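Local coordinates for protein beta-porphyranase B (Bacteroides plebeius, PDB 4AWD) that hydrolyses the sulfated red-algal polysaccharide porphyran at its beta-1,4 linkages between beta-D-galactose and alpha-L-galactose-6-sulfate, releasing mostly disaccharides, at residues S72-F84 and F281-V295. Numbering follows the deposited sequence.
Sequences SPYWTNGRPPATF and FIHIVTETYDWEKQV
Arg-79 and Glu-287 meet with guanidinium and carboxylate planes only 18° apart. Arg-79 NH1 sends a nearly straight hydrogen bond to the anti lone pair of Glu-287 OE2 at 2.8 Å, and the same nitrogen donates to Thr-288 O. Both acceptors sit at the edge of the guanidinium, and a bend at chi3 (-57°) turns the otherwise extended arginine chain to reach them. Trp-75 crosses Glu-287 at about a right angle: its CH2 edge meets Glu-287 OE2 at 3.5 Å, the indole standing 80° to the carboxylate, while Phe-84 lies over one indole face. At the other end Tyr-74 and Phe-281 stack face to face, centroids 3.9 Å apart, the tyrosine's second face covered by Pro-73. Between these groups Ser-72 OG is hydrogen-bonded to His-283 NE2 in the imidazole plane at 2.7 Å and closes an ST turn by accepting from Tyr-74 N. By similarity, Trp-75, Arg-79 and Glu-287 bind substrate in this GH16 cleft, and Tyr-289 OH bonds to Glu-181, the probable proton donor. Glu-287 OE1 hydrogen-bonds a glycerol, probably from the crystallisation liquor; the bridge at OE2 probably fixes the carboxylate's rotation, with OE1 presented to the pocket.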
loop_
_atom_site.group_PDB
_atom_site.type_symbol
_atom_site.label_atom_id
_atom_site.label_comp_id
_atom_site.label_asym_id
_atom_site.label_seq_id
_atom_site.Cartn_x
_atom_site.Cartn_y
_atom_site.Cartn_z
ATOM N N SER A 72 0.147 12.086 4.001
ATOM C CA SER A 72 -1.085 11.848 3.246
ATOM C C SER A 72 -2.245 12.695 3.769
ATOM O O SER A 72 -2.508 12.706 4.966
ATOM C CB SER A 72 -1.474 10.374 3.311
ATOM O OG SER A 72 -2.825 10.195 2.916
ATOM N N PRO A 73 -2.951 13.397 2.873
ATOM C CA PRO A 73 -4.168 14.119 3.281
ATOM C C PRO A 73 -5.388 13.199 3.448
ATOM O O PRO A 73 -6.450 13.647 3.882
ATOM C CB PRO A 73 -4.412 15.063 2.113
ATOM C CG PRO A 73 -3.845 14.357 0.926
ATOM C CD PRO A 73 -2.684 13.522 1.428
ATOM N N TYR A 74 -5.236 11.920 3.114
ATOM C CA TYR A 74 -6.379 11.006 3.046
ATOM C C TYR A 74 -6.599 10.174 4.311
ATOM O O TYR A 74 -7.730 9.934 4.709
ATOM C CB TYR A 74 -6.241 10.097 1.827
ATOM C CG TYR A 74 -6.091 10.851 0.503
ATOM C CD1 TYR A 74 -7.126 11.651 0.008
ATOM C CD2 TYR A 74 -4.919 10.741 -0.261
ATOM C CE1 TYR A 74 -6.996 12.320 -1.202
ATOM C CE2 TYR A 74 -4.785 11.394 -1.470
ATOM C CZ TYR A 74 -5.826 12.178 -1.941
ATOM O OH TYR A 74 -5.700 12.829 -3.143
ATOM N N TRP A 75 -5.507 9.733 4.919
ATOM C CA TRP A 75 -5.532 9.026 6.173
ATOM C C TRP A 75 -4.731 9.883 7.146
ATOM O O TRP A 75 -3.504 9.773 7.249
ATOM C CB TRP A 75 -4.911 7.643 6.000
ATOM C CG TRP A 75 -5.154 6.707 7.136
ATOM C CD1 TRP A 75 -5.816 6.979 8.300
ATOM C CD2 TRP A 75 -4.693 5.352 7.241
ATOM N NE1 TRP A 75 -5.818 5.875 9.113
ATOM C CE2 TRP A 75 -5.138 4.858 8.491
ATOM C CE3 TRP A 75 -3.966 4.498 6.393
ATOM C CZ2 TRP A 75 -4.869 3.554 8.924
ATOM C CZ3 TRP A 75 -3.697 3.196 6.826
ATOM C CH2 TRP A 75 -4.149 2.742 8.087
ATOM N N THR A 76 -5.445 10.758 7.837
ATOM C CA THR A 76 -4.860 11.848 8.613
ATOM C C THR A 76 -4.454 11.391 10.025
ATOM O O THR A 76 -3.413 11.798 10.564
ATOM C CB THR A 76 -5.886 13.002 8.695
ATOM O OG1 THR A 76 -5.854 13.734 7.467
ATOM C CG2 THR A 76 -5.567 13.959 9.827
ATOM N N ASN A 77 -5.302 10.549 10.611
ATOM C CA ASN A 77 -5.049 9.984 11.925
ATOM C C ASN A 77 -4.922 8.473 11.838
ATOM O O ASN A 77 -5.861 7.783 11.429
ATOM C CB ASN A 77 -6.153 10.409 12.902
ATOM C CG ASN A 77 -6.229 11.913 13.053
ATOM O OD1 ASN A 77 -5.340 12.542 13.644
ATOM N ND2 ASN A 77 -7.282 12.504 12.500
ATOM N N GLY A 78 -3.749 7.961 12.207
ATOM C CA GLY A 78 -3.461 6.520 12.068
ATOM C C GLY A 78 -4.333 5.618 12.932
ATOM O O GLY A 78 -5.244 6.080 13.612
ATOM N N ARG A 79 -4.052 4.320 12.879
ATOM C CA ARG A 79 -4.710 3.338 13.726
ATOM C C ARG A 79 -3.994 3.373 15.062
ATOM O O ARG A 79 -2.801 3.083 15.121
ATOM C CB ARG A 79 -4.609 1.933 13.106
ATOM C CG ARG A 79 -5.486 0.861 13.810
ATOM C CD ARG A 79 -5.561 -0.463 13.052
ATOM N NE ARG A 79 -6.064 -0.304 11.687
ATOM C CZ ARG A 79 -5.300 -0.345 10.591
ATOM N NH1 ARG A 79 -3.986 -0.531 10.677
ATOM N NH2 ARG A 79 -5.852 -0.176 9.402
ATOM N N PRO A 80 -4.706 3.744 16.141
ATOM C CA PRO A 80 -4.019 3.833 17.444
ATOM C C PRO A 80 -3.297 2.510 17.757
ATOM O O PRO A 80 -3.835 1.439 17.481
ATOM C CB PRO A 80 -5.159 4.105 18.437
ATOM C CG PRO A 80 -6.275 4.677 17.604
ATOM C CD PRO A 80 -6.131 4.128 16.218
ATOM N N PRO A 81 -2.093 2.580 18.345
ATOM C CA PRO A 81 -1.504 3.792 18.907
ATOM C C PRO A 81 -0.470 4.522 18.037
ATOM O O PRO A 81 0.325 5.318 18.575
ATOM C CB PRO A 81 -0.844 3.269 20.191
ATOM C CG PRO A 81 -0.528 1.794 19.890
ATOM C CD PRO A 81 -1.265 1.398 18.640
ATOM N N ALA A 82 -0.463 4.281 16.723
ATOM C CA ALA A 82 0.442 5.036 15.833
ATOM C C ALA A 82 -0.300 5.920 14.849
ATOM O O ALA A 82 -1.304 5.527 14.267
ATOM C CB ALA A 82 1.396 4.114 15.078
ATOM N N THR A 83 0.220 7.112 14.637
ATOM C CA THR A 83 -0.285 7.932 13.561
ATOM C C THR A 83 0.846 8.231 12.560
ATOM O O THR A 83 1.834 7.477 12.498
ATOM C CB THR A 83 -1.040 9.176 14.097
ATOM O OG1 THR A 83 -1.559 9.928 12.992
ATOM C CG2 THR A 83 -0.156 10.044 14.978
ATOM N N PHE A 84 0.710 9.303 11.780
ATOM C CA PHE A 84 1.671 9.602 10.713
ATOM C C PHE A 84 2.186 11.033 10.815
ATOM O O PHE A 84 1.421 11.957 11.026
ATOM C CB PHE A 84 1.036 9.390 9.338
ATOM C CG PHE A 84 0.121 8.167 9.250
ATOM C CD1 PHE A 84 0.653 6.872 9.272
ATOM C CD2 PHE A 84 -1.255 8.322 9.062
ATOM C CE1 PHE A 84 -0.188 5.753 9.170
ATOM C CE2 PHE A 84 -2.104 7.245 8.987
ATOM C CZ PHE A 84 -1.577 5.942 9.023
ATOM N N PHE A 281 -5.075 6.745 -6.077
ATOM C CA PHE A 281 -3.781 7.309 -5.680
ATOM C C PHE A 281 -2.885 6.226 -5.076
ATOM O O PHE A 281 -3.371 5.167 -4.671
ATOM C CB PHE A 281 -3.947 8.511 -4.727
ATOM C CG PHE A 281 -4.807 8.245 -3.520
ATOM C CD1 PHE A 281 -4.265 7.694 -2.366
ATOM C CD2 PHE A 281 -6.149 8.593 -3.521
ATOM C CE1 PHE A 281 -5.059 7.469 -1.240
ATOM C CE2 PHE A 281 -6.953 8.372 -2.412
ATOM C CZ PHE A 281 -6.406 7.813 -1.268
ATOM N N ILE A 282 -1.576 6.486 -5.041
ATOM C CA ILE A 282 -0.623 5.597 -4.356
ATOM C C ILE A 282 -0.583 5.955 -2.871
ATOM O O ILE A 282 -0.486 7.137 -2.525
ATOM C CB ILE A 282 0.822 5.748 -4.919
ATOM C CG1 ILE A 282 0.872 5.506 -6.434
ATOM C CG2 ILE A 282 1.802 4.832 -4.187
ATOM C CD1 ILE A 282 1.009 4.055 -6.823
ATOM N N HIS A 283 -0.674 4.950 -2.002
ATOM C CA HIS A 283 -0.361 5.131 -0.585
ATOM C C HIS A 283 0.894 4.364 -0.177
ATOM O O HIS A 283 1.076 3.204 -0.537
ATOM C CB HIS A 283 -1.526 4.695 0.296
ATOM C CG HIS A 283 -2.187 5.823 1.034
ATOM N ND1 HIS A 283 -3.436 5.705 1.609
ATOM C CD2 HIS A 283 -1.771 7.087 1.297
ATOM C CE1 HIS A 283 -3.759 6.845 2.195
ATOM N NE2 HIS A 283 -2.767 7.700 2.020
ATOM N N ILE A 284 1.771 5.006 0.570
ATOM C CA ILE A 284 2.950 4.316 1.065
ATOM C C ILE A 284 2.969 4.524 2.577
ATOM O O ILE A 284 3.189 5.628 3.046
ATOM C CB ILE A 284 4.257 4.803 0.386
ATOM C CG1 ILE A 284 4.073 4.918 -1.135
ATOM C CG2 ILE A 284 5.400 3.844 0.720
ATOM C CD1 ILE A 284 5.265 5.490 -1.910
ATOM N N VAL A 285 2.719 3.459 3.329
ATOM C CA VAL A 285 2.284 3.604 4.717
ATOM C C VAL A 285 2.999 2.688 5.712
ATOM O O VAL A 285 3.265 1.525 5.440
ATOM C CB VAL A 285 0.758 3.374 4.833
ATOM C CG1 VAL A 285 0.320 3.314 6.280
ATOM C CG2 VAL A 285 0.006 4.473 4.100
ATOM N N THR A 286 3.244 3.243 6.889
ATOM C CA THR A 286 3.859 2.558 8.016
ATOM C C THR A 286 2.853 2.615 9.184
ATOM O O THR A 286 2.527 3.696 9.687
ATOM C CB THR A 286 5.189 3.282 8.331
ATOM O OG1 THR A 286 6.295 2.481 7.874
ATOM C CG2 THR A 286 5.312 3.589 9.754
ATOM N N GLU A 287 2.312 1.462 9.589
ATOM C CA GLU A 287 1.180 1.498 10.507
ATOM C C GLU A 287 1.218 0.451 11.585
ATOM O O GLU A 287 2.102 -0.436 11.650
ATOM C CB GLU A 287 -0.146 1.378 9.754
ATOM C CG GLU A 287 -0.675 -0.043 9.639
ATOM C CD GLU A 287 -1.328 -0.290 8.287
ATOM O OE1 GLU A 287 -0.577 -0.348 7.286
ATOM O OE2 GLU A 287 -2.579 -0.408 8.227
ATOM N N THR A 288 0.277 0.585 12.496
ATOM C CA THR A 288 0.185 -0.353 13.579
ATOM C C THR A 288 -1.179 -1.105 13.380
ATOM O O THR A 288 -2.167 -0.526 12.865
ATOM C CB THR A 288 0.449 0.458 14.917
ATOM O OG1 THR A 288 1.182 -0.308 15.889
ATOM C CG2 THR A 288 -0.748 0.986 15.476
ATOM N N TYR A 289 -1.187 -2.415 13.688
ATOM C CA TYR A 289 -2.379 -3.285 13.509
ATOM C C TYR A 289 -2.928 -3.757 14.849
ATOM O O TYR A 289 -2.152 -4.066 15.755
ATOM C CB TYR A 289 -2.016 -4.550 12.760
ATOM C CG TYR A 289 -1.596 -4.409 11.316
ATOM C CD1 TYR A 289 -2.497 -3.992 10.336
ATOM C CD2 TYR A 289 -0.307 -4.766 10.922
ATOM C CE1 TYR A 289 -2.114 -3.899 9.009
ATOM C CE2 TYR A 289 0.087 -4.671 9.616
ATOM C CZ TYR A 289 -0.812 -4.241 8.653
ATOM O OH TYR A 289 -0.394 -4.169 7.338
ATOM N N ASP A 290 -4.256 -3.864 14.958
ATOM C CA ASP A 290 -4.908 -4.296 16.207
ATOM C C ASP A 290 -4.592 -5.748 16.548
ATOM O O ASP A 290 -4.671 -6.158 17.718
ATOM C CB ASP A 290 -6.428 -4.125 16.133
ATOM C CG ASP A 290 -6.848 -2.682 15.988
ATOM O OD1 ASP A 290 -6.007 -1.779 16.257
ATOM O OD2 ASP A 290 -8.033 -2.452 15.611
ATOM N N TRP A 291 -4.239 -6.528 15.531
ATOM C CA TRP A 291 -3.942 -7.950 15.738
ATOM C C TRP A 291 -2.482 -8.185 16.100
ATOM O O TRP A 291 -2.067 -9.323 16.307
ATOM C CB TRP A 291 -4.365 -8.786 14.541
ATOM C CG TRP A 291 -3.925 -8.256 13.204
ATOM C CD1 TRP A 291 -4.678 -7.528 12.335
ATOM C CD2 TRP A 291 -2.644 -8.439 12.574
ATOM N NE1 TRP A 291 -3.952 -7.246 11.200
ATOM C CE2 TRP A 291 -2.700 -7.791 11.323
ATOM C CE3 TRP A 291 -1.460 -9.091 12.943
ATOM C CZ2 TRP A 291 -1.607 -7.771 10.431
ATOM C CZ3 TRP A 291 -0.372 -9.060 12.069
ATOM C CH2 TRP A 291 -0.454 -8.407 10.823
ATOM N N GLU A 292 -1.709 -7.104 16.198
ATOM C CA GLU A 292 -0.333 -7.173 16.699
ATOM C C GLU A 292 -0.136 -6.088 17.751
ATOM O O GLU A 292 0.433 -5.033 17.482
ATOM C CB GLU A 292 0.698 -7.051 15.558
ATOM C CG GLU A 292 2.173 -7.134 15.970
ATOM C CD GLU A 292 2.514 -8.320 16.883
ATOM O OE1 GLU A 292 2.398 -8.158 18.119
ATOM O OE2 GLU A 292 2.942 -9.397 16.379
ATOM N N LYS A 293 -0.616 -6.369 18.957
ATOM C CA LYS A 293 -0.608 -5.393 20.035
ATOM C C LYS A 293 0.753 -5.210 20.699
ATOM O O LYS A 293 0.898 -4.345 21.558
ATOM C CB LYS A 293 -1.692 -5.724 21.071
ATOM N N GLN A 294 1.753 -5.995 20.314
ATOM C CA GLN A 294 3.119 -5.732 20.789
ATOM C C GLN A 294 3.824 -4.752 19.855
ATOM O O GLN A 294 4.788 -5.094 19.145
ATOM C CB GLN A 294 3.925 -7.017 20.992
ATOM C CG GLN A 294 3.258 -7.954 21.994
ATOM C CD GLN A 294 4.068 -9.189 22.277
ATOM O OE1 GLN A 294 5.290 -9.114 22.474
ATOM N NE2 GLN A 294 3.393 -10.348 22.320
ATOM N N VAL A 295 3.288 -3.534 19.860
ATOM C CA VAL A 295 3.770 -2.426 19.060
ATOM C C VAL A 295 5.153 -2.031 19.558
ATOM O O VAL A 295 5.520 -2.369 20.691
ATOM C CB VAL A 295 2.800 -1.216 19.127
ATOM C CG1 VAL A 295 1.437 -1.601 18.565
ATOM C CG2 VAL A 295 2.668 -0.695 20.561
HETATM O O HOH W 1 -1.458 3.193 12.594
HETATM O O HOH W 2 -6.420 0.853 17.283
HETATM O O HOH W 3 1.072 4.844 12.095
#